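PDB 6KBH: cytochrome P450 monooxygenase from Rhodococcus sp. ECU0066, which probably works as a self-sufficient monooxygenase, carrying electrons from FMN through a [2Fe-2S] cluster to a cysteine-ligated heme. Local coordinates for residues A[73-78]-A[96-101]; A[86-91]-A[355-360]. One frame throughout, in Å; residues are numbered along the deposited sequence.

Interaction 1 (A[73-78]-A[96-101]); sequences LGYWVV and PSIALE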
ATOM      1  N   LEU A  73      11.418  24.269  23.272  1.00 74.43           N
ATOM      2  CA  LEU A  73      11.419  24.619  21.862  1.00 71.50           C
ATOM      3  C   LEU A  73      10.379  25.715  21.623  1.00 71.97           C
ATOM      4  O   LEU A  73       9.633  26.090  22.521  1.00 82.06           O
ATOM      5  CB  LEU A  73      11.164  23.361  21.029  1.00 70.57           C
ATOM      6  CG  LEU A  73      10.943  23.373  19.523  1.00 76.03           C
ATOM      7  CD1 LEU A  73      11.874  22.389  18.861  1.00 71.28           C
ATOM      8  CD2 LEU A  73       9.519  22.976  19.271  1.00 78.02           C
ATOM      9  N   GLY A  74      10.353  26.267  20.420  1.00 70.75           N
ATOM     10  CA  GLY A  74       9.467  27.392  20.211  1.00 75.92           C
ATOM     11  C   GLY A  74       8.088  27.086  19.664  1.00 77.10           C
ATOM     12  O   GLY A  74       7.377  28.023  19.284  1.00 67.93           O
ATOM     13  N   TYR A  75       7.674  25.822  19.618  1.00 75.44           N
ATOM     14  CA  TYR A  75       6.487  25.437  18.870  1.00 76.65           C
ATOM     15  C   TYR A  75       5.362  24.969  19.780  1.00 71.23           C
ATOM     16  O   TYR A  75       5.560  24.642  20.953  1.00 74.55           O
ATOM     17  CB  TYR A  75       6.778  24.306  17.872  1.00 75.31           C
ATOM     18  CG  TYR A  75       7.783  24.587  16.772  1.00 80.03           C
ATOM     19  CD1 TYR A  75       8.653  25.673  16.828  1.00 79.18           C
ATOM     20  CD2 TYR A  75       7.854  23.755  15.667  1.00 74.71           C
ATOM     21  CE1 TYR A  75       9.565  25.911  15.816  1.00 71.49           C
ATOM     22  CE2 TYR A  75       8.751  23.989  14.655  1.00 75.75           C
ATOM     23  CZ  TYR A  75       9.608  25.064  14.730  1.00 79.69           C
ATOM     24  OH  TYR A  75      10.501  25.283  13.710  1.00 81.23           O
ATOM     25  N   TRP A  76       4.171  24.922  19.195  1.00 74.58           N
ATOM     26  CA  TRP A  76       3.040  24.199  19.754  1.00 76.51           C
ATOM     27  C   TRP A  76       3.103  22.752  19.282  1.00 63.27           C
ATOM     28  O   TRP A  76       3.420  22.483  18.122  1.00 72.23           O
ATOM     29  CB  TRP A  76       1.729  24.852  19.314  1.00 70.61           C
ATOM     30  CG  TRP A  76       1.663  26.301  19.678  1.00 75.95           C
ATOM     31  CD1 TRP A  76       2.371  27.326  19.112  1.00 74.05           C
ATOM     32  CD2 TRP A  76       0.850  26.891  20.695  1.00 75.76           C
ATOM     33  NE1 TRP A  76       2.049  28.515  19.717  1.00 76.63           N
ATOM     34  CE2 TRP A  76       1.117  28.276  20.692  1.00 81.47           C
ATOM     35  CE3 TRP A  76      -0.076  26.382  21.611  1.00 74.61           C
ATOM     36  CZ2 TRP A  76       0.488  29.159  21.567  1.00 79.73           C
ATOM     37  CZ3 TRP A  76      -0.699  27.261  22.480  1.00 88.93           C
ATOM     38  CH2 TRP A  76      -0.414  28.635  22.451  1.00 83.16           C
ATOM     39  N   VAL A  77       2.813  21.822  20.188  1.00 66.29           N
ATOM     40  CA  VAL A  77       2.973  20.395  19.938  1.00 64.10           C
ATOM     41  C   VAL A  77       1.598  19.772  19.745  1.00 72.41           C
ATOM     42  O   VAL A  77       0.678  20.022  20.534  1.00 71.91           O
ATOM     43  CB  VAL A  77       3.731  19.703  21.082  1.00 65.28           C
ATOM     44  CG1 VAL A  77       4.028  18.255  20.728  1.00 65.24           C
ATOM     45  CG2 VAL A  77       5.011  20.450  21.390  1.00 66.10           C
ATOM     46  N   VAL A  78       1.464  18.960  18.697  1.00 79.14           N
ATOM     47  CA  VAL A  78       0.212  18.303  18.342  1.00 69.24           C
ATOM     48  C   VAL A  78       0.459  16.805  18.316  1.00 70.65           C
ATOM     49  O   VAL A  78       1.400  16.330  17.671  1.00 70.85           O
ATOM     50  CB  VAL A  78      -0.332  18.803  16.994  1.00 68.89           C
ATOM     51  CG1 VAL A  78      -1.652  18.116  16.663  1.00 71.26           C
ATOM     52  CG2 VAL A  78      -0.509  20.309  17.039  1.00 70.49           C
ATOM     53  N   PRO A  96       3.699  24.757   4.775  1.00 76.83           N
ATOM     54  CA  PRO A  96       4.978  24.053   4.942  1.00 72.98           C
ATOM     55  C   PRO A  96       6.177  24.976   4.789  1.00 69.47           C
ATOM     56  O   PRO A  96       7.293  24.506   4.553  1.00 63.74           O
ATOM     57  CB  PRO A  96       4.939  22.999   3.830  1.00 77.24           C
ATOM     58  CG  PRO A  96       4.131  23.646   2.751  1.00 64.61           C
ATOM     59  CD  PRO A  96       3.094  24.499   3.454  1.00 73.97           C
ATOM     60  N   SER A  97       5.947  26.290   4.896  1.00 72.07           N
ATOM     61  CA  SER A  97       7.027  27.269   4.785  1.00 69.37           C
ATOM     62  C   SER A  97       8.228  26.897   5.645  1.00 72.07           C
ATOM     63  O   SER A  97       9.378  27.076   5.228  1.00 77.34           O
ATOM     64  CB  SER A  97       6.519  28.658   5.183  1.00 74.05           C
ATOM     65  OG  SER A  97       5.452  29.081   4.354  1.00 88.02           O
ATOM     66  N   ILE A  98       7.984  26.365   6.839  1.00 60.98           N
ATOM     67  CA  ILE A  98       9.038  26.132   7.820  1.00 68.82           C
ATOM     68  C   ILE A  98       9.508  24.675   7.815  1.00 66.69           C
ATOM     69  O   ILE A  98      10.195  24.248   8.743  1.00 57.10           O
ATOM     70  CB  ILE A  98       8.590  26.557   9.226  1.00 66.92           C
ATOM     71  CG1 ILE A  98       7.310  25.809   9.608  1.00 68.06           C
ATOM     72  CG2 ILE A  98       8.375  28.062   9.280  1.00 67.78           C
ATOM     73  CD1 ILE A  98       7.012  25.816  11.085  1.00 72.67           C
ATOM     74  N   ALA A  99       9.170  23.915   6.769  1.00 65.81           N
ATOM     75  CA  ALA A  99       9.380  22.467   6.782  1.00 62.46           C
ATOM     76  C   ALA A  99      10.845  22.097   7.005  1.00 68.51           C
ATOM     77  O   ALA A  99      11.143  21.129   7.715  1.00 66.26           O
ATOM     78  CB  ALA A  99       8.869  21.851   5.480  1.00 73.77           C
ATOM     79  N   LEU A 100      11.776  22.841   6.400  1.00 72.97           N
ATOM     80  CA  LEU A 100      13.200  22.620   6.637  1.00 71.90           C
ATOM     81  C   LEU A 100      13.874  23.852   7.234  1.00 68.79           C
ATOM     82  O   LEU A 100      15.088  24.028   7.102  1.00 70.62           O
ATOM     83  CB  LEU A 100      13.923  22.174   5.364  1.00 68.91           C
ATOM     84  CG  LEU A 100      13.462  20.890   4.649  1.00 81.20           C
ATOM     85  CD1 LEU A 100      13.060  21.149   3.221  1.00 78.85           C
ATOM     86  CD2 LEU A 100      14.539  19.816   4.678  1.00 84.40           C
ATOM     87  N   GLU A 101      13.104  24.708   7.905  1.00 69.81           N
ATOM     88  CA  GLU A 101      13.692  25.790   8.687  1.00 66.45           C
ATOM     89  C   GLU A 101      14.599  25.209   9.763  1.00 68.05           C
ATOM     90  O   GLU A 101      14.211  24.295  10.494  1.00 61.10           O
ATOM     91  CB  GLU A 101      12.596  26.644   9.326  1.00 72.51           C
ATOM     92  CG  GLU A 101      12.979  28.096   9.572  1.00 65.75           C
ATOM     93  CD  GLU A 101      12.105  28.757  10.624  1.00 78.55           C
ATOM     94  OE1 GLU A 101      11.777  28.097  11.634  1.00 80.91           O
ATOM     95  OE2 GLU A 101      11.731  29.933  10.430  1.00 84.48           O
TER
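Tyr75, next to strand 76-78, reaches out to meet Ile98 and Glu101, two residues of the loop that follows strand 94-95. Both strands belong to the five-stranded mixed sheet of the cytochrome P450 domain, with 94-95 at one edge of it. The backbones stay well apart, the CA atoms of Tyr75 and Ile98 being 11.4 Å from each other, and side chains bridge the interval. From CB the tyrosine leaves with CG anti to the carbonyl carbon (chi1 -62°), which sends the ring toward the loop. The side chain lies against Lys352 and Leu354 of the neighbouring strand 352-355. Further along, CE2 meets the delta methyl of Ile98, with Tyr75 CE2 and Ile98 CD1 4.4 Å apart in loose apolar contact, the methyl approaching the ring obliquely. At the tip, OH arrives near the carboxylate of Glu101, whose chain runs out extended. Tyr75 OH and Glu101 OE1 are 3.7 Å apart, too far for a hydrogen bond, and the ring and carboxylate planes lie 54° apart. A type I turn from Ile98 to Glu101, closed by the bond from Glu101 N to Ile98 O (3.1 Å), brings these two side chains to the same tyrosine. The polar groups find their mates on the adjoining strands: Tyr75 OH is hydrogen-bonded to NH1 of Arg333, which also binds the carbonyl of Glu101, while Glu101 OE1 forms a salt bridge with Lys352. Arg333 thereby ties the tyrosine hydroxyl to the loop backbone, and its NH2 takes up the carbonyl of Ala99 as well. The chemistry implies that direct cohesion between the two segments is modest and mostly apolar, with their polar ends joined through basic side chains of the sheet.

Interaction 2 (A[86-91]-A[355-360]); sequences AVFRGN and IVNSSA. With HEM (protoporphyrin IX containing Fe), chain C.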
ATOM      1  N   ALA A  86      -5.322  16.256  10.316  1.00 63.25           N
ATOM      2  CA  ALA A  86      -6.073  17.458   9.975  1.00 70.15           C
ATOM      3  C   ALA A  86      -5.152  18.625   9.648  1.00 76.02           C
ATOM      4  O   ALA A  86      -5.502  19.476   8.823  1.00 81.13           O
ATOM      5  CB  ALA A  86      -7.017  17.831  11.117  1.00 72.23           C
ATOM      6  N   VAL A  87      -3.979  18.691  10.281  1.00 67.21           N
ATOM      7  CA  VAL A  87      -3.036  19.752   9.951  1.00 78.82           C
ATOM      8  C   VAL A  87      -2.480  19.549   8.550  1.00 64.30           C
ATOM      9  O   VAL A  87      -2.297  20.510   7.793  1.00 73.18           O
ATOM     10  CB  VAL A  87      -1.915  19.819  11.006  1.00 73.42           C
ATOM     11  CG1 VAL A  87      -0.861  20.833  10.597  1.00 66.93           C
ATOM     12  CG2 VAL A  87      -2.494  20.175  12.359  1.00 67.51           C
ATOM     13  N   PHE A  88      -2.227  18.294   8.173  1.00 71.64           N
ATOM     14  CA  PHE A  88      -1.676  18.009   6.852  1.00 77.38           C
ATOM     15  C   PHE A  88      -2.646  18.394   5.741  1.00 73.68           C
ATOM     16  O   PHE A  88      -2.228  18.904   4.695  1.00 88.80           O
ATOM     17  CB  PHE A  88      -1.303  16.530   6.750  1.00 70.73           C
ATOM     18  CG  PHE A  88       0.075  16.216   7.259  1.00 70.27           C
ATOM     19  CD1 PHE A  88       1.194  16.783   6.662  1.00 68.62           C
ATOM     20  CD2 PHE A  88       0.256  15.348   8.321  1.00 64.79           C
ATOM     21  CE1 PHE A  88       2.465  16.494   7.121  1.00 66.22           C
ATOM     22  CE2 PHE A  88       1.527  15.059   8.791  1.00 74.42           C
ATOM     23  CZ  PHE A  88       2.632  15.632   8.190  1.00 68.00           C
ATOM     24  N   ARG A  89      -3.947  18.166   5.947  1.00 69.19           N
ATOM     25  CA  ARG A  89      -4.911  18.414   4.879  1.00 80.34           C
ATOM     26  C   ARG A  89      -5.196  19.899   4.684  1.00 82.86           C
ATOM     27  O   ARG A  89      -5.375  20.347   3.545  1.00 98.26           O
ATOM     28  CB  ARG A  89      -6.212  17.658   5.156  1.00 83.15           C
ATOM     29  CG  ARG A  89      -7.466  18.341   4.631  1.00 98.17           C
ATOM     30  CD  ARG A  89      -8.689  17.451   4.808  1.00 91.12           C
ATOM     31  NE  ARG A  89      -9.075  17.358   6.213  1.00 97.70           N
ATOM     32  CZ  ARG A  89      -9.042  16.236   6.926  1.00102.02           C
ATOM     33  NH1 ARG A  89      -8.653  15.103   6.357  1.00 99.48           N
ATOM     34  NH2 ARG A  89      -9.402  16.241   8.206  1.00 80.35           N
ATOM     35  N   GLY A  90      -5.236  20.676   5.764  1.00 84.31           N
ATOM     36  CA  GLY A  90      -5.482  22.101   5.648  1.00 72.16           C
ATOM     37  C   GLY A  90      -4.235  22.862   5.254  1.00 87.64           C
ATOM     38  O   GLY A  90      -3.662  23.588   6.073  1.00 93.82           O
ATOM     39  N   ASN A  91      -3.799  22.707   4.003  1.00 77.13           N
ATOM     40  CA  ASN A  91      -2.545  23.308   3.572  1.00 89.35           C
ATOM     41  C   ASN A  91      -2.651  24.806   3.317  1.00 93.86           C
ATOM     42  O   ASN A  91      -1.627  25.441   3.040  1.00 92.51           O
ATOM     43  CB  ASN A  91      -2.019  22.610   2.315  1.00 90.99           C
ATOM     44  CG  ASN A  91      -2.971  22.716   1.143  1.00100.50           C
ATOM     45  OD1 ASN A  91      -4.188  22.802   1.315  1.00 99.46           O
ATOM     46  ND2 ASN A  91      -2.416  22.717  -0.065  1.00 84.86           N
ATOM     47  N   ILE A 355       4.052  18.611  14.724  1.00 56.04           N
ATOM     48  CA  ILE A 355       3.036  17.574  14.612  1.00 57.94           C
ATOM     49  C   ILE A 355       3.742  16.222  14.678  1.00 61.69           C
ATOM     50  O   ILE A 355       4.482  15.840  13.765  1.00 65.82           O
ATOM     51  CB  ILE A 355       2.193  17.751  13.341  1.00 62.87           C
ATOM     52  CG1 ILE A 355       3.056  17.766  12.074  1.00 61.49           C
ATOM     53  CG2 ILE A 355       1.417  19.060  13.424  1.00 64.67           C
ATOM     54  CD1 ILE A 355       2.326  18.263  10.841  1.00 61.02           C
ATOM     55  N   VAL A 356       3.528  15.496  15.772  1.00 61.66           N
ATOM     56  CA  VAL A 356       4.351  14.331  16.102  1.00 62.97           C
ATOM     57  C   VAL A 356       3.751  13.135  15.371  1.00 72.48           C
ATOM     58  O   VAL A 356       2.835  12.469  15.861  1.00 61.17           O
ATOM     59  CB  VAL A 356       4.448  14.109  17.611  1.00 61.60           C
ATOM     60  CG1 VAL A 356       5.431  12.995  17.919  1.00 58.85           C
ATOM     61  CG2 VAL A 356       4.865  15.397  18.309  1.00 57.48           C
ATOM     62  N   ASN A 357       4.285  12.865  14.171  1.00 66.61           N
ATOM     63  CA  ASN A 357       3.886  11.682  13.415  1.00 68.19           C
ATOM     64  C   ASN A 357       4.061  10.417  14.243  1.00 72.64           C
ATOM     65  O   ASN A 357       3.237   9.496  14.175  1.00 64.71           O
ATOM     66  CB  ASN A 357       4.712  11.569  12.129  1.00 78.93           C
ATOM     67  CG  ASN A 357       4.747  12.860  11.335  1.00 74.77           C
ATOM     68  OD1 ASN A 357       5.360  13.843  11.753  1.00 73.90           O
ATOM     69  ND2 ASN A 357       4.118  12.851  10.163  1.00 67.29           N
ATOM     70  N   SER A 358       5.144  10.353  15.022  1.00 61.57           N
ATOM     71  CA  SER A 358       5.416   9.157  15.812  1.00 68.22           C
ATOM     72  C   SER A 358       4.338   8.938  16.864  1.00 67.62           C
ATOM     73  O   SER A 358       3.948   7.797  17.135  1.00 66.52           O
ATOM     74  CB  SER A 358       6.792   9.264  16.468  1.00 70.16           C
ATOM     75  OG  SER A 358       7.164   8.034  17.062  1.00 79.08           O
ATOM     76  N   SER A 359       3.848  10.018  17.471  1.00 67.17           N
ATOM     77  CA  SER A 359       2.753   9.881  18.424  1.00 71.35           C
ATOM     78  C   SER A 359       1.458   9.522  17.710  1.00 70.13           C
ATOM     79  O   SER A 359       0.693   8.678  18.188  1.00 64.65           O
ATOM     80  CB  SER A 359       2.588  11.169  19.227  1.00 64.23           C
ATOM     81  OG  SER A 359       1.423  11.123  20.029  1.00 65.00           O
ATOM     82  N   ALA A 360       1.203  10.155  16.563  1.00 76.88           N
ATOM     83  CA  ALA A 360       0.005   9.863  15.783  1.00 70.36           C
ATOM     84  C   ALA A 360      -0.085   8.382  15.440  1.00 73.27           C
ATOM     85  O   ALA A 360      -1.127   7.748  15.635  1.00 67.72           O
ATOM     86  CB  ALA A 360      -0.002  10.708  14.511  1.00 67.45           C
TER
HETATM   87  CHA HEM C 802       7.925  15.002   1.464  1.00 72.55           C
HETATM   88  CHB HEM C 802       8.831  11.342   4.816  1.00 63.93           C
HETATM   89  CHC HEM C 802      11.802   8.761   1.276  1.00 71.37           C
HETATM   90  CHD HEM C 802      10.878  12.407  -2.020  1.00 75.61           C
HETATM   91  C1A HEM C 802       8.070  14.049   2.567  1.00 72.69           C
HETATM   92  C2A HEM C 802       7.340  14.486   3.762  1.00 58.52           C
HETATM   93  C3A HEM C 802       7.586  13.472   4.690  1.00 62.31           C
HETATM   94  C4A HEM C 802       8.455  12.509   3.964  1.00 54.12           C
HETATM   95  CMA HEM C 802       7.082  13.396   6.097  1.00 59.17           C
HETATM   96  CAA HEM C 802       6.498  15.710   3.960  1.00 61.54           C
HETATM   97  CBA HEM C 802       5.022  15.460   3.962  1.00 63.91           C
HETATM   98  CGA HEM C 802       4.082  16.617   3.920  1.00 66.22           C
HETATM   99  O1A HEM C 802       4.696  17.672   4.231  1.00 78.76           O
HETATM  100  O2A HEM C 802       2.933  16.217   3.587  1.00 62.93           O
HETATM  101  C1B HEM C 802       9.716  10.299   4.207  1.00 62.92           C
HETATM  102  C2B HEM C 802      10.198   9.030   4.922  1.00 72.66           C
HETATM  103  C3B HEM C 802      11.124   8.226   3.807  1.00 59.53           C
HETATM  104  C4B HEM C 802      11.101   9.095   2.565  1.00 64.04           C
HETATM  105  CMB HEM C 802       9.898   8.619   6.323  1.00 76.81           C
HETATM  106  CAB HEM C 802      11.850   6.935   3.977  1.00 62.85           C
HETATM  107  CBB HEM C 802      11.086   5.764   4.489  1.00 68.12           C
HETATM  108  C1C HEM C 802      11.623   9.761   0.185  1.00 75.70           C
HETATM  109  C2C HEM C 802      12.347   9.329  -0.981  1.00 69.59           C
HETATM  110  C3C HEM C 802      12.112  10.321  -1.907  1.00 74.99           C
HETATM  111  C4C HEM C 802      11.255  11.259  -1.198  1.00 70.29           C
HETATM  112  CMC HEM C 802      13.161   8.089  -1.152  1.00 69.16           C
HETATM  113  CAC HEM C 802      12.616  10.369  -3.317  1.00 78.89           C
HETATM  114  CBC HEM C 802      13.680  11.329  -3.710  1.00 75.69           C
HETATM  115  C1D HEM C 802      10.025  13.290  -1.216  1.00 63.44           C
HETATM  116  C2D HEM C 802       9.585  14.503  -1.981  1.00 60.68           C
HETATM  117  C3D HEM C 802       8.657  15.325  -0.892  1.00 66.16           C
HETATM  118  C4D HEM C 802       8.703  14.457   0.334  1.00 67.02           C
HETATM  119  CMD HEM C 802       9.926  14.853  -3.387  1.00 76.36           C
HETATM  120  CAD HEM C 802       7.941  16.611  -1.105  1.00 75.64           C
HETATM  121  CBD HEM C 802       6.660  16.516  -1.867  1.00 59.85           C
HETATM  122  CGD HEM C 802       5.715  17.655  -1.746  1.00 68.09           C
HETATM  123  O1D HEM C 802       6.035  18.317  -0.730  1.00 73.85           O
HETATM  124  O2D HEM C 802       4.865  17.629  -2.673  1.00 65.26           O
HETATM  125  NA  HEM C 802       8.768  12.840   2.666  1.00 70.35           N
HETATM  126  NB  HEM C 802      10.191  10.310   2.782  1.00 67.37           N
HETATM  127  NC  HEM C 802      10.940  10.951   0.076  1.00 75.22           N
HETATM  128  ND  HEM C 802       9.505  13.131   0.217  1.00 64.76           N
HETATM  129 FE   HEM C 802       9.981  11.768   1.569  1.00 75.70          FE
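Phe88, on helix 81-89 of the cytochrome P450 fold, the helix conventionally called B, presents one ring face to Ile355 and an edge to Asn357. The delta methyl of Ile355 makes a CH-pi contact, CD1 lying 4.0 Å from the centroid of the Phe88 ring and 22° off its normal, displaced toward the rim. Asn357 comes from another direction: its ND2 sits near the ring plane, 3.7 Å from Phe88 CE2, with the amide turned 55° from the ring. That nitrogen donates to the carbonyl of Leu384, which fixes the amide beside the phenyl edge. Ile355 holds CG1 between its backbone N and carbonyl carbon (chi1 57°), a setting that sends CD1 to the ring and lets CG2 meet Val87 tip to tip. Phe88 also lines the heme pocket, next to Arg334, which is hydrogen-bonded to the heme. With an alanine here, Ile355 CD1 would probably lose its aromatic face and a gap would open beside the heme propionate that bears O2A. This propionate approaches the ring obliquely, with heme O2A 3.6 Å from Phe88 CE1.

Overall arrangement
Both contacts are buried and border the same mixed sheet of the P450 domain, in which strands 76-78 and 352-355 run side by side in parallel. Interaction 1 draws on the first of these and interaction 2 on the end of the second. They meet directly: Val78 O and Val356 N, 3.0 Å apart, probably share a hydrogen bond, and Val78 packs on Ile355. Helix 81-89 follows strand 76-78, and the segments of the two contacts alternate along the chain. Interaction 1 is farther from the chain's centre and includes a charged residue, Glu101; its Ile98 side chain is about 10 Å from the heme. Interaction 2 is mainly aliphatic-aromatic packing, with an amide at the ring edge, and reaches the cofactor itself.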